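Local coordinates for translation initiation factor eIF2b-like protein (PDB 4ZEM), which serves as the beta subunit of eIF2B, a heterodecameric complex that probably exchanges GDP for GTP on eIF2 during translation initiation, at residues 180-185 and 208-213; 260-265 and 291-296; 198-203 and 234-239; 71-76 and 385-390. All blocks are in the same frame, centred on the assembly; numbering follows the deposited sequence.

Contact 1: 180-185 and 208-213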
loop_
_atom_site.group_PDB
_atom_site.type_symbol
_atom_site.label_atom_id
_atom_site.label_comp_id
_atom_site.label_asym_id
_atom_site.label_seq_id
_atom_site.Cartn_x
_atom_site.Cartn_y
_atom_site.Cartn_z
ATOM N N GLN A 180 0.944 6.959 10.714
ATOM C CA GLN A 180 -0.442 6.910 11.145
ATOM C C GLN A 180 -0.736 5.575 11.815
ATOM O O GLN A 180 -1.414 5.526 12.839
ATOM C CB GLN A 180 -1.382 7.167 9.974
ATOM C CG GLN A 180 -1.446 8.630 9.605
ATOM C CD GLN A 180 -2.156 8.869 8.299
ATOM O OE1 GLN A 180 -2.349 7.948 7.507
ATOM N NE2 GLN A 180 -2.533 10.116 8.053
ATOM N N ILE A 181 -0.211 4.495 11.243
ATOM C CA ILE A 181 -0.366 3.176 11.844
ATOM C C ILE A 181 0.315 3.145 13.218
ATOM O O ILE A 181 -0.251 2.639 14.194
ATOM C CB ILE A 181 0.215 2.079 10.933
ATOM C CG1 ILE A 181 -0.630 1.960 9.655
ATOM C CG2 ILE A 181 0.280 0.752 11.669
ATOM C CD1 ILE A 181 -0.067 1.010 8.614
ATOM N N ALA A 182 1.504 3.739 13.297
ATOM C CA ALA A 182 2.270 3.784 14.542
ATOM C C ALA A 182 1.602 4.626 15.633
ATOM O O ALA A 182 1.908 4.449 16.805
ATOM C CB ALA A 182 3.680 4.305 14.278
ATOM N N SER A 183 0.726 5.557 15.259
ATOM C CA SER A 183 0.047 6.395 16.259
ATOM C C SER A 183 -0.921 5.575 17.119
ATOM O O SER A 183 -1.394 6.044 18.147
ATOM C CB SER A 183 -0.701 7.571 15.609
ATOM O OG SER A 183 -1.716 7.145 14.721
ATOM N N PHE A 184 -1.243 4.364 16.683
ATOM C CA PHE A 184 -2.125 3.500 17.463
ATOM C C PHE A 184 -1.354 2.477 18.293
ATOM O O PHE A 184 -1.952 1.607 18.920
ATOM C CB PHE A 184 -3.123 2.797 16.544
ATOM C CG PHE A 184 -4.062 3.743 15.863
ATOM C CD1 PHE A 184 -3.813 4.174 14.563
ATOM C CD2 PHE A 184 -5.169 4.241 16.537
ATOM C CE1 PHE A 184 -4.667 5.074 13.937
ATOM C CE2 PHE A 184 -6.029 5.139 15.914
ATOM C CZ PHE A 184 -5.776 5.557 14.611
ATOM N N ALA A 185 -0.029 2.594 18.302
ATOM C CA ALA A 185 0.821 1.630 18.997
ATOM C C ALA A 185 0.514 1.533 20.497
ATOM O O ALA A 185 0.445 0.430 21.035
ATOM C CB ALA A 185 2.277 1.979 18.793
ATOM N N LEU A 208 7.035 -0.461 16.226
ATOM C CA LEU A 208 7.688 -0.874 17.464
ATOM C C LEU A 208 8.481 0.257 18.111
ATOM O O LEU A 208 8.420 0.456 19.328
ATOM C CB LEU A 208 8.609 -2.063 17.206
ATOM C CG LEU A 208 7.894 -3.347 16.788
ATOM C CD1 LEU A 208 8.917 -4.419 16.427
ATOM C CD2 LEU A 208 6.935 -3.828 17.879
ATOM N N VAL A 209 9.216 1.004 17.289
ATOM C CA VAL A 209 10.014 2.127 17.769
ATOM C C VAL A 209 9.142 3.215 18.402
ATOM O O VAL A 209 9.499 3.777 19.441
ATOM C CB VAL A 209 10.874 2.722 16.618
ATOM C CG1 VAL A 209 11.364 4.126 16.941
ATOM C CG2 VAL A 209 12.038 1.787 16.308
ATOM N N LYS A 210 7.992 3.486 17.790
ATOM C CA LYS A 210 7.062 4.481 18.309
ATOM C C LYS A 210 6.510 3.999 19.650
ATOM O O LYS A 210 6.421 4.764 20.612
ATOM C CB LYS A 210 5.925 4.731 17.315
ATOM C CG LYS A 210 5.254 6.106 17.419
ATOM C CD LYS A 210 4.420 6.314 18.658
ATOM C CE LYS A 210 3.741 7.673 18.604
ATOM N NZ LYS A 210 4.715 8.773 18.389
ATOM N N ALA A 211 6.148 2.721 19.700
ATOM C CA ALA A 211 5.588 2.134 20.907
ATOM C C ALA A 211 6.589 2.224 22.056
ATOM O O ALA A 211 6.219 2.505 23.197
ATOM C CB ALA A 211 5.193 0.682 20.650
ATOM N N ALA A 212 7.861 2.021 21.730
ATOM C CA ALA A 212 8.940 2.068 22.711
ATOM C C ALA A 212 9.021 3.435 23.386
ATOM O O ALA A 212 9.436 3.538 24.542
ATOM C CB ALA A 212 10.265 1.725 22.053
ATOM N N SER A 213 8.664 4.484 22.647
ATOM C CA SER A 213 8.681 5.842 23.186
ATOM C C SER A 213 7.622 6.010 24.270
ATOM O O SER A 213 7.709 6.924 25.074
ATOM C CB SER A 213 8.462 6.888 22.087
ATOM O OG SER A 213 7.114 6.907 21.646
#

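Contact 2: 260-265 and 291-296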
loop_
_atom_site.group_PDB
_atom_site.type_symbol
_atom_site.label_atom_id
_atom_site.label_comp_id
_atom_site.label_asym_id
_atom_site.label_seq_id
_atom_site.Cartn_x
_atom_site.Cartn_y
_atom_site.Cartn_z
ATOM N N ALA A 260 7.582 -23.755 20.147
ATOM C CA ALA A 260 7.693 -23.936 21.588
ATOM C C ALA A 260 7.505 -22.626 22.358
ATOM O O ALA A 260 6.967 -22.626 23.461
ATOM C CB ALA A 260 9.034 -24.565 21.937
ATOM N N TYR A 261 7.935 -21.511 21.771
ATOM C CA TYR A 261 7.990 -20.253 22.509
ATOM C C TYR A 261 6.758 -19.356 22.379
ATOM O O TYR A 261 6.547 -18.492 23.229
ATOM C CB TYR A 261 9.221 -19.455 22.040
ATOM C CG TYR A 261 9.482 -18.193 22.824
ATOM C CD1 TYR A 261 10.242 -18.229 23.985
ATOM C CD2 TYR A 261 8.963 -16.970 22.416
ATOM C CE1 TYR A 261 10.484 -17.088 24.716
ATOM C CE2 TYR A 261 9.190 -15.823 23.148
ATOM C CZ TYR A 261 9.957 -15.891 24.299
ATOM O OH TYR A 261 10.206 -14.761 25.035
ATOM N N ILE A 262 5.900 -19.612 21.392
ATOM C CA ILE A 262 4.692 -18.797 21.205
ATOM C C ILE A 262 3.758 -18.693 22.427
ATOM O O ILE A 262 3.222 -17.614 22.686
ATOM C CB ILE A 262 3.889 -19.278 19.969
ATOM C CG1 ILE A 262 4.706 -19.000 18.704
ATOM C CG2 ILE A 262 2.549 -18.569 19.877
ATOM C CD1 ILE A 262 3.913 -18.512 17.508
ATOM N N PRO A 263 3.574 -19.782 23.195
ATOM C CA PRO A 263 2.727 -19.643 24.389
ATOM C C PRO A 263 3.159 -18.543 25.360
ATOM O O PRO A 263 2.309 -17.948 26.017
ATOM C CB PRO A 263 2.854 -21.005 25.041
ATOM C CG PRO A 263 3.019 -21.892 23.868
ATOM C CD PRO A 263 3.932 -21.191 22.965
ATOM N N ARG A 264 4.461 -18.301 25.466
ATOM C CA ARG A 264 4.977 -17.187 26.260
ATOM C C ARG A 264 4.447 -15.808 25.814
ATOM O O ARG A 264 4.100 -14.983 26.660
ATOM C CB ARG A 264 6.509 -17.198 26.260
ATOM C CG ARG A 264 7.135 -16.038 27.033
ATOM C CD ARG A 264 6.653 -16.035 28.496
ATOM N NE ARG A 264 7.343 -15.063 29.346
ATOM C CZ ARG A 264 6.852 -13.872 29.684
ATOM N NH1 ARG A 264 7.553 -13.064 30.468
ATOM N NH2 ARG A 264 5.676 -13.472 29.218
ATOM N N VAL A 265 4.457 -15.535 24.507
ATOM C CA VAL A 265 4.205 -14.179 23.989
ATOM C C VAL A 265 2.767 -13.705 24.222
ATOM O O VAL A 265 1.859 -14.510 24.407
ATOM C CB VAL A 265 4.525 -14.065 22.475
ATOM C CG1 VAL A 265 5.797 -14.834 22.138
ATOM C CG2 VAL A 265 3.360 -14.544 21.625
ATOM N N ALA A 291 1.132 -17.659 12.467
ATOM C CA ALA A 291 -0.225 -17.209 12.706
ATOM C C ALA A 291 -1.059 -18.312 13.322
ATOM O O ALA A 291 -1.845 -18.072 14.229
ATOM C CB ALA A 291 -0.858 -16.729 11.414
ATOM N N GLN A 292 -0.898 -19.525 12.817
ATOM C CA GLN A 292 -1.650 -20.647 13.343
ATOM C C GLN A 292 -1.289 -20.981 14.778
ATOM O O GLN A 292 -2.162 -21.258 15.595
ATOM C CB GLN A 292 -1.491 -21.878 12.460
ATOM C CG GLN A 292 -2.473 -22.975 12.813
ATOM C CD GLN A 292 -3.040 -23.648 11.590
ATOM O OE1 GLN A 292 -4.253 -23.697 11.406
ATOM N NE2 GLN A 292 -2.164 -24.158 10.735
ATOM N N ALA A 293 -0.000 -20.948 15.086
ATOM C CA ALA A 293 0.442 -21.262 16.431
ATOM C C ALA A 293 -0.140 -20.250 17.389
ATOM O O ALA A 293 -0.621 -20.594 18.460
ATOM C CB ALA A 293 1.956 -21.250 16.501
ATOM N N ALA A 294 -0.111 -18.992 16.983
ATOM C CA ALA A 294 -0.656 -17.925 17.795
ATOM C C ALA A 294 -2.134 -18.170 18.046
ATOM O O ALA A 294 -2.622 -18.027 19.168
ATOM C CB ALA A 294 -0.451 -16.589 17.118
ATOM N N HIS A 295 -2.829 -18.577 16.990
ATOM C CA HIS A 295 -4.258 -18.831 17.054
ATOM C C HIS A 295 -4.562 -20.019 17.957
ATOM O O HIS A 295 -5.540 -20.014 18.701
ATOM C CB HIS A 295 -4.801 -19.086 15.647
ATOM C CG HIS A 295 -6.287 -19.249 15.591
ATOM N ND1 HIS A 295 -6.900 -20.481 15.571
ATOM C CD2 HIS A 295 -7.282 -18.331 15.539
ATOM C CE1 HIS A 295 -8.211 -20.318 15.515
ATOM N NE2 HIS A 295 -8.467 -19.023 15.494
ATOM N N GLU A 296 -3.704 -21.028 17.888
ATOM C CA GLU A 296 -3.818 -22.221 18.717
ATOM C C GLU A 296 -3.692 -21.917 20.215
ATOM O O GLU A 296 -4.298 -22.587 21.050
ATOM C CB GLU A 296 -2.766 -23.241 18.290
ATOM C CG GLU A 296 -3.338 -24.426 17.536
ATOM C CD GLU A 296 -2.303 -25.111 16.669
ATOM O OE1 GLU A 296 -1.093 -24.952 16.944
ATOM O OE2 GLU A 296 -2.703 -25.807 15.712
#

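Contact 3: 198-203 and 234-239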
loop_
_atom_site.group_PDB
_atom_site.type_symbol
_atom_site.label_atom_id
_atom_site.label_comp_id
_atom_site.label_asym_id
_atom_site.label_seq_id
_atom_site.Cartn_x
_atom_site.Cartn_y
_atom_site.Cartn_z
ATOM N N TYR A 198 7.248 -11.181 13.534
ATOM C CA TYR A 198 7.761 -12.160 12.591
ATOM C C TYR A 198 8.255 -11.423 11.358
ATOM O O TYR A 198 7.478 -10.740 10.691
ATOM C CB TYR A 198 6.690 -13.190 12.225
ATOM C CG TYR A 198 7.161 -14.197 11.208
ATOM C CD1 TYR A 198 7.728 -15.399 11.624
ATOM C CD2 TYR A 198 7.065 -13.952 9.842
ATOM C CE1 TYR A 198 8.184 -16.330 10.715
ATOM C CE2 TYR A 198 7.519 -14.886 8.919
ATOM C CZ TYR A 198 8.079 -16.073 9.367
ATOM O OH TYR A 198 8.534 -17.015 8.474
ATOM N N GLN A 199 9.556 -11.552 11.085
ATOM C CA GLN A 199 10.220 -10.856 9.975
ATOM C C GLN A 199 9.752 -9.418 9.771
ATOM O O GLN A 199 9.194 -9.099 8.727
ATOM C CB GLN A 199 10.032 -11.626 8.667
ATOM C CG GLN A 199 10.582 -13.035 8.680
ATOM C CD GLN A 199 11.003 -13.487 7.296
ATOM O OE1 GLN A 199 11.076 -12.681 6.368
ATOM N NE2 GLN A 199 11.295 -14.774 7.152
ATOM N N PRO A 200 9.969 -8.553 10.774
ATOM C CA PRO A 200 9.447 -7.183 10.710
ATOM C C PRO A 200 9.924 -6.374 9.501
ATOM O O PRO A 200 11.115 -6.335 9.190
ATOM C CB PRO A 200 9.956 -6.553 12.019
ATOM C CG PRO A 200 11.098 -7.393 12.439
ATOM C CD PRO A 200 10.753 -8.783 12.001
ATOM N N SER A 201 8.969 -5.729 8.838
ATOM C CA SER A 201 9.237 -4.794 7.746
ATOM C C SER A 201 9.441 -3.386 8.305
ATOM O O SER A 201 9.406 -3.196 9.522
ATOM C CB SER A 201 8.074 -4.799 6.756
ATOM O OG SER A 201 6.846 -4.539 7.426
ATOM N N LYS A 202 9.636 -2.402 7.428
ATOM C CA LYS A 202 9.778 -1.014 7.872
ATOM C C LYS A 202 8.573 -0.500 8.639
ATOM O O LYS A 202 8.723 0.244 9.607
ATOM C CB LYS A 202 10.048 -0.087 6.687
ATOM C CG LYS A 202 11.509 0.060 6.341
ATOM C CD LYS A 202 12.203 0.793 7.486
ATOM C CE LYS A 202 13.699 0.912 7.280
ATOM N NZ LYS A 202 14.307 1.801 8.310
ATOM N N THR A 203 7.384 -0.898 8.202
ATOM C CA THR A 203 6.156 -0.487 8.861
ATOM C C THR A 203 6.115 -1.001 10.297
ATOM O O THR A 203 5.753 -0.266 11.210
ATOM C CB THR A 203 4.925 -0.983 8.092
ATOM O OG1 THR A 203 4.929 -0.401 6.789
ATOM C CG2 THR A 203 3.641 -0.581 8.814
ATOM N N GLN A 234 21.671 -12.203 15.617
ATOM C CA GLN A 234 22.363 -11.896 14.373
ATOM C C GLN A 234 21.531 -10.987 13.479
ATOM O O GLN A 234 21.971 -9.903 13.101
ATOM C CB GLN A 234 22.687 -13.186 13.621
ATOM C CG GLN A 234 23.758 -14.043 14.269
ATOM C CD GLN A 234 25.158 -13.563 13.946
ATOM O OE1 GLN A 234 25.342 -12.485 13.381
ATOM N NE2 GLN A 234 26.155 -14.364 14.302
ATOM N N PRO A 235 20.282 -11.476 13.128
ATOM C CA PRO A 235 19.502 -10.584 12.252
ATOM C C PRO A 235 18.902 -9.367 12.947
ATOM O O PRO A 235 18.711 -9.380 14.155
ATOM C CB PRO A 235 18.394 -11.486 11.719
ATOM C CG PRO A 235 18.089 -12.371 12.856
ATOM C CD PRO A 235 19.436 -12.729 13.392
ATOM N N TYR A 236 18.574 -8.349 12.158
ATOM C CA TYR A 236 17.949 -7.129 12.653
ATOM C C TYR A 236 18.748 -6.436 13.733
ATOM O O TYR A 236 18.192 -5.942 14.707
ATOM C CB TYR A 236 16.542 -7.428 13.165
ATOM C CG TYR A 236 15.645 -8.028 12.123
ATOM C CD1 TYR A 236 15.036 -7.229 11.171
ATOM C CD2 TYR A 236 15.408 -9.390 12.084
ATOM C CE1 TYR A 236 14.216 -7.770 10.208
ATOM C CE2 TYR A 236 14.588 -9.940 11.125
ATOM C CZ TYR A 236 13.996 -9.123 10.192
ATOM O OH TYR A 236 13.179 -9.656 9.230
ATOM N N ALA A 237 20.057 -6.378 13.546
ATOM C CA ALA A 237 20.923 -5.747 14.521
ATOM C C ALA A 237 20.615 -4.269 14.698
ATOM O O ALA A 237 20.621 -3.765 15.810
ATOM C CB ALA A 237 22.377 -5.944 14.137
ATOM N N ALA A 238 20.360 -3.565 13.606
ATOM C CA ALA A 238 20.060 -2.146 13.713
ATOM C C ALA A 238 18.770 -1.892 14.475
ATOM O O ALA A 238 18.706 -1.023 15.343
ATOM C CB ALA A 238 19.992 -1.519 12.335
ATOM N N LEU A 239 17.748 -2.674 14.156
ATOM C CA LEU A 239 16.455 -2.528 14.798
ATOM C C LEU A 239 16.579 -2.818 16.277
ATOM O O LEU A 239 16.039 -2.099 17.107
ATOM C CB LEU A 239 15.460 -3.503 14.184
ATOM C CG LEU A 239 14.052 -3.565 14.762
ATOM C CD1 LEU A 239 13.371 -2.227 14.564
ATOM C CD2 LEU A 239 13.231 -4.666 14.126
#

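Contact 4: 71-76 and 385-390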
loop_
_atom_site.group_PDB
_atom_site.type_symbol
_atom_site.label_atom_id
_atom_site.label_comp_id
_atom_site.label_asym_id
_atom_site.label_seq_id
_atom_site.Cartn_x
_atom_site.Cartn_y
_atom_site.Cartn_z
ATOM N N ARG A 71 -5.961 6.373 -20.508
ATOM C CA ARG A 71 -4.536 6.675 -20.410
ATOM C C ARG A 71 -3.922 6.126 -19.134
ATOM O O ARG A 71 -2.873 5.483 -19.164
ATOM C CB ARG A 71 -4.297 8.185 -20.456
ATOM C CG ARG A 71 -4.462 8.796 -21.820
ATOM C CD ARG A 71 -3.600 8.078 -22.823
ATOM N NE ARG A 71 -3.665 8.700 -24.135
ATOM C CZ ARG A 71 -3.154 8.152 -25.228
ATOM N NH1 ARG A 71 -2.552 6.975 -25.145
ATOM N NH2 ARG A 71 -3.247 8.774 -26.395
ATOM N N VAL A 72 -4.591 6.385 -18.018
ATOM C CA VAL A 72 -4.123 5.942 -16.714
ATOM C C VAL A 72 -4.118 4.425 -16.609
ATOM O O VAL A 72 -3.172 3.826 -16.088
ATOM C CB VAL A 72 -4.977 6.548 -15.587
ATOM C CG1 VAL A 72 -4.616 5.933 -14.246
ATOM C CG2 VAL A 72 -4.785 8.060 -15.554
ATOM N N GLN A 73 -5.177 3.802 -17.114
ATOM C CA GLN A 73 -5.291 2.355 -17.039
ATOM C C GLN A 73 -4.229 1.669 -17.896
ATOM O O GLN A 73 -3.639 0.670 -17.482
ATOM C CB GLN A 73 -6.686 1.908 -17.462
ATOM C CG GLN A 73 -6.713 0.494 -17.988
ATOM C CD GLN A 73 -8.103 -0.090 -18.028
ATOM O OE1 GLN A 73 -9.076 0.554 -17.631
ATOM N NE2 GLN A 73 -8.201 -1.328 -18.491
ATOM N N THR A 74 -3.986 2.209 -19.086
ATOM C CA THR A 74 -2.968 1.661 -19.972
ATOM C C THR A 74 -1.560 1.764 -19.385
ATOM O O THR A 74 -0.780 0.810 -19.446
ATOM C CB THR A 74 -2.983 2.355 -21.341
ATOM O OG1 THR A 74 -4.309 2.316 -21.881
ATOM C CG2 THR A 74 -2.038 1.651 -22.289
ATOM N N ALA A 75 -1.229 2.928 -18.833
ATOM C CA ALA A 75 0.075 3.119 -18.206
ATOM C C ALA A 75 0.199 2.230 -16.973
ATOM O O ALA A 75 1.250 1.635 -16.731
ATOM C CB ALA A 75 0.291 4.576 -17.842
ATOM N N GLY A 76 -0.883 2.144 -16.202
ATOM C CA GLY A 76 -0.912 1.321 -15.009
ATOM C C GLY A 76 -0.721 -0.147 -15.336
ATOM O O GLY A 76 -0.047 -0.876 -14.605
ATOM N N ILE A 385 -12.797 -1.877 -10.306
ATOM C CA ILE A 385 -12.389 -3.162 -9.750
ATOM C C ILE A 385 -13.029 -4.320 -10.512
ATOM O O ILE A 385 -13.897 -4.111 -11.356
ATOM C CB ILE A 385 -12.753 -3.262 -8.260
ATOM C CG1 ILE A 385 -14.262 -3.415 -8.076
ATOM C CG2 ILE A 385 -12.233 -2.039 -7.507
ATOM C CD1 ILE A 385 -14.680 -3.505 -6.628
ATOM N N GLY A 386 -12.606 -5.541 -10.202
ATOM C CA GLY A 386 -13.212 -6.728 -10.782
ATOM C C GLY A 386 -12.611 -7.171 -12.098
ATOM O O GLY A 386 -13.145 -8.042 -12.780
ATOM N N PHE A 387 -11.497 -6.560 -12.468
ATOM C CA PHE A 387 -10.811 -6.909 -13.707
ATOM C C PHE A 387 -9.327 -6.727 -13.473
ATOM O O PHE A 387 -8.916 -5.840 -12.721
ATOM C CB PHE A 387 -11.300 -6.053 -14.888
ATOM C CG PHE A 387 -10.950 -4.597 -14.768
ATOM C CD1 PHE A 387 -11.790 -3.728 -14.083
ATOM C CD2 PHE A 387 -9.784 -4.095 -15.325
ATOM C CE1 PHE A 387 -11.478 -2.390 -13.954
ATOM C CE2 PHE A 387 -9.463 -2.754 -15.200
ATOM C CZ PHE A 387 -10.314 -1.900 -14.513
ATOM N N SER A 388 -8.510 -7.517 -14.153
ATOM C CA SER A 388 -7.082 -7.327 -14.000
ATOM C C SER A 388 -6.589 -6.396 -15.081
ATOM O O SER A 388 -7.035 -6.456 -16.226
ATOM C CB SER A 388 -6.326 -8.652 -14.065
ATOM O OG SER A 388 -6.437 -9.234 -15.345
ATOM N N LEU A 389 -5.700 -5.494 -14.684
ATOM C CA LEU A 389 -5.133 -4.532 -15.607
ATOM C C LEU A 389 -4.396 -5.333 -16.642
ATOM O O LEU A 389 -3.717 -6.281 -16.281
ATOM C CB LEU A 389 -4.190 -3.578 -14.882
ATOM C CG LEU A 389 -4.870 -2.756 -13.790
ATOM C CD1 LEU A 389 -3.851 -2.005 -12.945
ATOM C CD2 LEU A 389 -5.883 -1.804 -14.412
ATOM N N GLN A 390 -4.572 -5.028 -17.921
ATOM C CA GLN A 390 -3.787 -5.711 -18.940
ATOM C C GLN A 390 -3.621 -4.902 -20.228
ATOM O O GLN A 390 -4.576 -4.297 -20.717
ATOM C CB GLN A 390 -4.385 -7.083 -19.237
ATOM C CG GLN A 390 -3.327 -8.174 -19.198
ATOM C CD GLN A 390 -3.911 -9.560 -19.220
ATOM O OE1 GLN A 390 -5.123 -9.733 -19.181
ATOM N NE2 GLN A 390 -3.047 -10.563 -19.297
#

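Contact 1: 180-185 and 208-213
Ala185 and Ala211 meet methyl to methyl, Ala185 CB lying 3.7 Å from Ala211 CB, and this is the close part of the contact between 180-185 and helix 202-214. The backbones approach to 5.2 Å here, measured from Ala185 CA to Ala211 CA, a spacing that small side chains permit. Phe207 of the same helix also touches Ala185, and Ile189 and Phe217 touch Ala211, enclosing the pair in apolar surroundings.

One turn away the contact opens toward solvent. Ala182 CB still packs against the root of Lys210, with Lys210 CB at 3.8 Å, but the rest of the lysine chain runs across the backbone. Bent at chi2, with CG on the far side from the backbone N (chi1 -155°), it brings Lys210 CD to 3.6 Å from Ala182 O, a purely van der Waals approach on a partly exposed flank. Beside it, the exposed Ser183 turns away from the lysine and bonds through OG to Gln180 O, three residues back.

No hydrogen bond joins the segments. The type I turn from Ala182 to Ala185, where the chain passes from the long helix 154-182 to helix 185-188, rests against helix 202-214, which follows the first strand (194-198) of the Rossmann-like sheet.

Contact 2: 260-265 and 291-296
With CG2 anti to the backbone N and CG1 anti to the carbonyl carbon (chi1 -67°), Ile262 directs both branches of its side chain at Ala293 and Ala294 of helix 287-296. The chi2 of -141° then carries the longer branch to Ala293, where Ile262 CD1 comes within 3.5 Å of Ala293 CB. The shorter branch reaches the helix one residue further on and meets main chain instead of a methyl: Ile262 CG2 lies 3.9 Å from Ala294 CA and 4.0 Å from Ala294 N. The isoleucine thus straddles the Ala293-Ala294 peptide link, one branch on a side chain and the other on the backbone.

Both alanines are buried, and their small size lets the segments come close, with Ile262 CA and Ala294 CA 6.4 Å apart. No hydrogen bond crosses the contact, which rests on carbon packing; polar ties between the two regions lie alongside it, where Lys299, just past the helix, donates through NZ to Pro263 O and weakly to Val265 O. Beneath, Ala294 also touches Val268 and Val265 touches Leu196, so both segments rest on neighbouring parallel strands of the central sheet, 267-271 and 194-198. Two short helical elements side by side on one face of a parallel sheet, each belonging to a different strand connection, are characteristic of a Rossmann-like alpha/beta domain.

Contact 3: 198-203 and 234-239
Tyr236, at the N-cap position of helix 237-246, lays its ring against Pro200 and its hydroxyl beside Gln199. Its backbone is left-handed helical, and with CG anti to the carbonyl carbon (chi1 -58°) the ring extends toward the loop that follows strand 194-198. Pro200 approaches from the opposite direction over one ring face: its CG stands 4.1 Å from the Tyr236 ring centroid, 20° off the normal, in a CH-pi contact displaced toward the rim. Pro200 CD continues across that face to 3.7 Å from Tyr236 CZ. At the far end of the ring, Tyr236 OH lies 3.3 Å from Gln199 CA and 3.8 Å from Gln199 CB, so the hydroxyl meets the carbon skeleton of Gln199 and makes no hydrogen bond across the contact.

The loop 199-201 joins the first strand of the Rossmann-like sheet to its helix 202-214, and helix 237-246 follows the neighbouring strand 218-222 in the next crossover. Leu221 of that strand touches Pro200, Tyr236 and Leu239 alike. Three residues on from Tyr236, in the first turn of the helix, Leu239 CD2 meets at 3.9 Å the same Pro200 CG that stands over the tyrosine ring, giving this carbon a partner in each residue.

Contact 4: 71-76 and 385-390
The side-chain amide of Gln73 and the ring of Phe387 are turned nearly parallel, their planes 23° apart, while the two side chains run at a slant to one another. The amide stops by one corner of the ring: Gln73 NE2 is 3.8 Å from Phe387 CE2, and Gln73 OE1 is 4.1 Å from the same carbon. The approach is oblique and the contact is one of van der Waals touching. Gln73 gets there by extension, with CG anti to the backbone N (chi1 155°) and the chain straight beyond it.

Helix 65-82 packs with helices 43-59 and 88-104 in the N-terminal helical part of the protein, and the C-terminal tail, without regular secondary structure, returns to lie along this bundle. Arg94 of helix 88-104 secures the tail there, bonding through NH2 to Phe387 O and making a cation-pi contact with the Phe387 ring.

Two residues on, Leu389 points toward the helix and spreads its methyls over it, CD2 resting 4.3 Å from Gln73 CG and CD1 equally far from Gly76 O. Both approaches are loose. On helix 88-104, Val93 also touches Leu389, which therefore sits between two helices of the bundle.

How the contacts relate
Contacts 2 and 3 lie within the Rossmann-like domain and contact 1 at its entry from helix 154-182, whereas contact 4 lies on the opposite side of the chain's centre from each of them, 34 to 41 Å away between centres. Contacts 1 and 3 share helix 202-214, have centres 15 Å apart and touch where Ile181 packs on Thr203; their segments alternate along the chain. Contact 2 follows both in sequence, with its centre 20 Å from that of contact 3, among later connections of the same mixed sheet. The segments of contact 4 enclose all the others in sequence, so the C-terminal tail is brought back to the N-terminal helices.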